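Local coordinates for sesquisabinene B synthase 2 (Santalum album, PDB 6A2A) that probably cyclises farnesyl diphosphate to the sesquiterpene sesquisabinene B, as a plant class I terpene synthase dependent on magnesium or manganese, at the interface of chains A and B. Coordinates in Å, arbitrary orientation; residue numbers count along the deposited sequence, not the author numbering. Chains: chain A/B, Sesquisabinene B synthase 2.

Contact 1: the interface of chains A and B. Residues chain A 269, 340, 355-356, 359; chain B 362-363, 366, 377.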
# COMPACT_ATOMS: atom_id res chain seq x y z
N GLY A 269 1.60 2.08 -8.33
CA GLY A 269 1.94 0.69 -8.13
C GLY A 269 1.14 -0.28 -8.99
O GLY A 269 1.63 -1.34 -9.40
N ILE A 340 -8.99 -16.41 -12.38
CA ILE A 340 -8.11 -15.67 -13.26
C ILE A 340 -7.19 -16.60 -14.09
O ILE A 340 -6.24 -16.11 -14.69
CB ILE A 340 -7.27 -14.66 -12.47
CG1 ILE A 340 -6.51 -15.31 -11.31
CG2 ILE A 340 -8.17 -13.52 -11.96
CD1 ILE A 340 -5.32 -14.53 -10.85
N LEU A 355 -6.83 -7.64 -13.46
CA LEU A 355 -6.20 -8.23 -12.31
C LEU A 355 -6.14 -7.21 -11.16
O LEU A 355 -6.14 -7.61 -9.97
CB LEU A 355 -4.78 -8.70 -12.67
CG LEU A 355 -4.73 -9.94 -13.56
CD1 LEU A 355 -3.30 -10.24 -14.00
CD2 LEU A 355 -5.36 -11.14 -12.87
N THR A 356 -6.12 -5.92 -11.47
CA THR A 356 -6.21 -4.93 -10.39
C THR A 356 -7.60 -4.94 -9.75
O THR A 356 -7.72 -4.85 -8.54
CB THR A 356 -5.77 -3.56 -10.88
OG1 THR A 356 -4.40 -3.61 -11.32
CG2 THR A 356 -5.94 -2.52 -9.78
N ASN A 359 -7.52 -8.08 -7.49
CA ASN A 359 -6.63 -7.94 -6.34
C ASN A 359 -7.21 -6.93 -5.33
O ASN A 359 -7.22 -7.19 -4.12
CB ASN A 359 -5.20 -7.54 -6.72
CG ASN A 359 -4.44 -8.64 -7.45
OD1 ASN A 359 -4.91 -9.76 -7.52
ND2 ASN A 359 -3.33 -8.28 -8.06
N ASN B 362 -0.77 -12.95 -5.37
CA ASN B 362 -1.41 -12.23 -6.47
C ASN B 362 -0.72 -10.90 -6.67
O ASN B 362 -0.42 -10.54 -7.80
CB ASN B 362 -2.92 -12.12 -6.24
CG ASN B 362 -3.63 -13.44 -6.43
OD1 ASN B 362 -3.14 -14.29 -7.16
ND2 ASN B 362 -4.78 -13.63 -5.80
N ASP B 363 -0.47 -10.12 -5.59
CA ASP B 363 0.26 -8.89 -5.71
C ASP B 363 1.64 -9.01 -6.33
O ASP B 363 2.07 -8.19 -7.11
CB ASP B 363 0.40 -8.21 -4.33
CG ASP B 363 -0.90 -7.63 -3.78
OD1 ASP B 363 -1.88 -7.41 -4.54
OD2 ASP B 363 -0.90 -7.37 -2.53
N TYR B 366 1.48 -9.95 -9.93
CA TYR B 366 1.04 -8.80 -10.65
C TYR B 366 2.17 -7.79 -10.85
O TYR B 366 2.32 -7.21 -11.94
CB TYR B 366 -0.18 -8.16 -9.96
CG TYR B 366 -0.68 -6.97 -10.70
CD1 TYR B 366 -0.12 -5.72 -10.56
CD2 TYR B 366 -1.70 -7.10 -11.63
CE1 TYR B 366 -0.56 -4.64 -11.30
CE2 TYR B 366 -2.11 -6.05 -12.40
CZ TYR B 366 -1.61 -4.80 -12.19
OH TYR B 366 -2.08 -3.78 -12.96
N ILE B 377 1.75 -14.75 -11.37
CA ILE B 377 0.85 -15.41 -10.44
C ILE B 377 0.91 -16.93 -10.59
O ILE B 377 0.86 -17.65 -9.58
CB ILE B 377 -0.57 -14.88 -10.58
CG1 ILE B 377 -0.58 -13.37 -10.29
CG2 ILE B 377 -1.51 -15.66 -9.70
CD1 ILE B 377 -1.95 -12.71 -10.41
O HOH W 1 -5.76 -11.04 -4.72
O HOH W 2 -4.58 -8.84 -3.71
O HOH W 3 -1.54 -5.82 -7.04

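Contact 2: the interface of chains A and B. Residues chain A 270, 348, 351-352, 355; chain B 366, 369-370.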
# COMPACT_ATOMS: atom_id res chain seq x y z
N THR A 270 -0.13 0.05 -9.28
CA THR A 270 -0.90 -0.83 -10.15
C THR A 270 -0.38 -0.72 -11.58
O THR A 270 -0.77 -1.53 -12.42
CB THR A 270 -2.41 -0.50 -10.22
OG1 THR A 270 -2.65 0.80 -10.78
CG2 THR A 270 -3.05 -0.56 -8.86
N ARG A 348 -2.12 -7.02 -22.39
CA ARG A 348 -1.63 -6.32 -21.23
C ARG A 348 -2.56 -5.18 -20.79
O ARG A 348 -2.91 -5.07 -19.58
CB ARG A 348 -0.25 -5.77 -21.59
CG ARG A 348 0.30 -4.77 -20.60
CD ARG A 348 1.67 -4.26 -21.00
NE ARG A 348 2.22 -3.43 -19.95
CZ ARG A 348 2.92 -3.87 -18.92
NH1 ARG A 348 3.13 -5.17 -18.77
NH2 ARG A 348 3.30 -3.02 -17.99
N ARG A 351 -5.61 -6.85 -19.36
CA ARG A 351 -5.28 -7.76 -18.29
C ARG A 351 -4.93 -7.00 -16.99
O ARG A 351 -5.29 -7.48 -15.89
CB ARG A 351 -4.07 -8.62 -18.67
CG ARG A 351 -3.96 -9.92 -17.89
CD ARG A 351 -2.70 -10.73 -18.19
NE ARG A 351 -2.38 -10.76 -19.60
CZ ARG A 351 -1.16 -10.92 -20.11
NH1 ARG A 351 -0.15 -11.35 -19.37
NH2 ARG A 351 -0.97 -10.61 -21.39
N MET A 352 -4.26 -5.88 -17.10
CA MET A 352 -3.80 -5.13 -15.88
C MET A 352 -5.01 -4.55 -15.13
O MET A 352 -5.19 -4.80 -13.91
CB MET A 352 -2.73 -4.11 -16.24
CG MET A 352 -1.37 -4.80 -16.48
SD MET A 352 -0.07 -3.72 -16.99
CE MET A 352 -0.01 -2.62 -15.57
N LEU A 355 -6.83 -7.64 -13.46
CA LEU A 355 -6.20 -8.23 -12.31
C LEU A 355 -6.14 -7.21 -11.16
O LEU A 355 -6.14 -7.61 -9.97
CB LEU A 355 -4.78 -8.70 -12.67
CG LEU A 355 -4.73 -9.94 -13.56
CD1 LEU A 355 -3.30 -10.24 -14.00
CD2 LEU A 355 -5.36 -11.14 -12.87
N TYR B 366 1.48 -9.95 -9.93
CA TYR B 366 1.04 -8.80 -10.65
C TYR B 366 2.17 -7.79 -10.85
O TYR B 366 2.32 -7.21 -11.94
CB TYR B 366 -0.18 -8.16 -9.96
CG TYR B 366 -0.68 -6.97 -10.70
CD1 TYR B 366 -0.12 -5.72 -10.56
CD2 TYR B 366 -1.70 -7.10 -11.63
CE1 TYR B 366 -0.56 -4.64 -11.30
CE2 TYR B 366 -2.11 -6.05 -12.40
CZ TYR B 366 -1.61 -4.80 -12.19
OH TYR B 366 -2.08 -3.78 -12.96
N LEU B 369 4.01 -8.64 -13.80
CA LEU B 369 3.37 -8.20 -15.05
C LEU B 369 3.62 -6.73 -15.32
O LEU B 369 4.03 -6.32 -16.40
CB LEU B 369 1.87 -8.49 -14.93
CG LEU B 369 1.01 -8.02 -16.09
CD1 LEU B 369 1.49 -8.64 -17.41
CD2 LEU B 369 -0.42 -8.41 -15.79
N LYS B 370 3.36 -5.89 -14.32
CA LYS B 370 3.46 -4.49 -14.46
C LYS B 370 4.89 -4.05 -14.82
O LYS B 370 5.06 -3.28 -15.76
CB LYS B 370 3.07 -3.83 -13.14
CG LYS B 370 2.85 -2.34 -13.22
CD LYS B 370 3.87 -1.47 -12.60
CE LYS B 370 4.07 -1.69 -11.12
NZ LYS B 370 5.39 -1.16 -10.72

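Contact 1: the interface of chains A and B
B:Tyr366 reaches across to A:Thr356 and joins it by a short hydrogen bond, phenol OH to hydroxyl OG1 at 2.8 Å. Since the phenol hydrogen is spent on a backbone oxygen of chain A, the threonine is the likely donor here. The tyrosine CG stands anti to its own backbone N (chi1 -179°), which sends the ring out from helix 348-372 of chain B towards the same helix of chain A. A:Leu355 meets it along the CD2 and CE2 side, its CB 3.6 Å from CD2. A:Asn359 meets the CB and CG end of the side chain, above the ring plane but beyond the ring itself: its amide stands steeply to that plane (79°), and ND2 lies 3.7 Å from CB of B:Tyr366. A phenylalanine in place of B:Tyr366 would probably keep this packing but leave the hydroxyl of A:Thr356 without its mate across the interface.

The polar atoms of A:Asn359 work mostly through water. ND2 gives a hydrogen bond to water 3, which in turn lies 3.0 Å from the carboxylate OD1 of B:Asp363. OD1 of the asparagine sits 3.3 Å from CB of B:Asn362, while water 1 links it to ND2 of that residue. The two asparagine amides are close to parallel, 9° apart. Water 2, 2.7 Å from water 1, joins the backbone O of A:Asn359 to OD1 of B:Asp363, so two waters meet at that carboxylate oxygen. Beyond the amides the contact turns greasy. A:Ile340, from a loop, and B:Ile377, at the start of helix 377-399, cross at about a right angle, their CD1 methyls 3.9 Å apart.

Contact 2: the interface of chains A and B
A:Met352 lies against B:Tyr366 from its first side-chain carbon: CB is 3.4 Å from the phenol OH. CG comes next, packed 3.8 Å from CD2 of B:Leu369. The sulfur SD then turns to its own chain, sitting 3.5 Å above the guanidinium plane of A:Arg348 and over its centre. At the tip the chain bends (chi3 61°), which swings CE back towards the phenol and brings it 3.7 Å from CG of B:Lys370. The methionine thus fills the space between the tyrosine, the lysine stem and the arginine head.

The phenol OH donates to the backbone O of A:Thr270 at 2.7 Å, in the carbonyl plane, and so ties the tyrosine to the end of helix 239-270.

A:Arg348 holds the other flank. Its chain runs extended from CG to NE, and its head forks onto two successive backbone oxygens near the end of helix 348-372 of chain B. NH1 donates to the O of B:Leu369 at 2.8 Å, approaching from 38° above that carbonyl's plane. NH2 donates to the O of B:Lys370 at 2.9 Å. Both bonds are fairly straight, 159° at the hydrogen. Both oxygens lie close to the guanidinium plane, so the pair of bonds, with the sulfur over one face, should fix the rotation of the head. Its positive charge would suit the negative end of the helix dipole.

Between these polar grips B:Leu369 plugs the middle. Its CD2 meets CD1 of A:Leu355 and CD of A:Arg351, and its other methyl, CD1, lies 3.7 Å from NH1 of A:Arg351.

Contact 1 and contact 2 are neighbouring patches of one continuous interface, the centres of their C-alpha atoms about 6 Å apart. A:Leu355 and B:Tyr366 belong to both, and the tyrosine hydroxyl bonds into each. Helix 348-372 supplies most residues on both chains, so the two copies of this helix form the heart of the patch: contact 1 adds water bridges between polar side chains, contact 2 direct bonds to backbone oxygens. Two-fold symmetry repeats both with the chains exchanged. The arrangement is consistent with a dimer, although the structure alone does not show that it forms in solution.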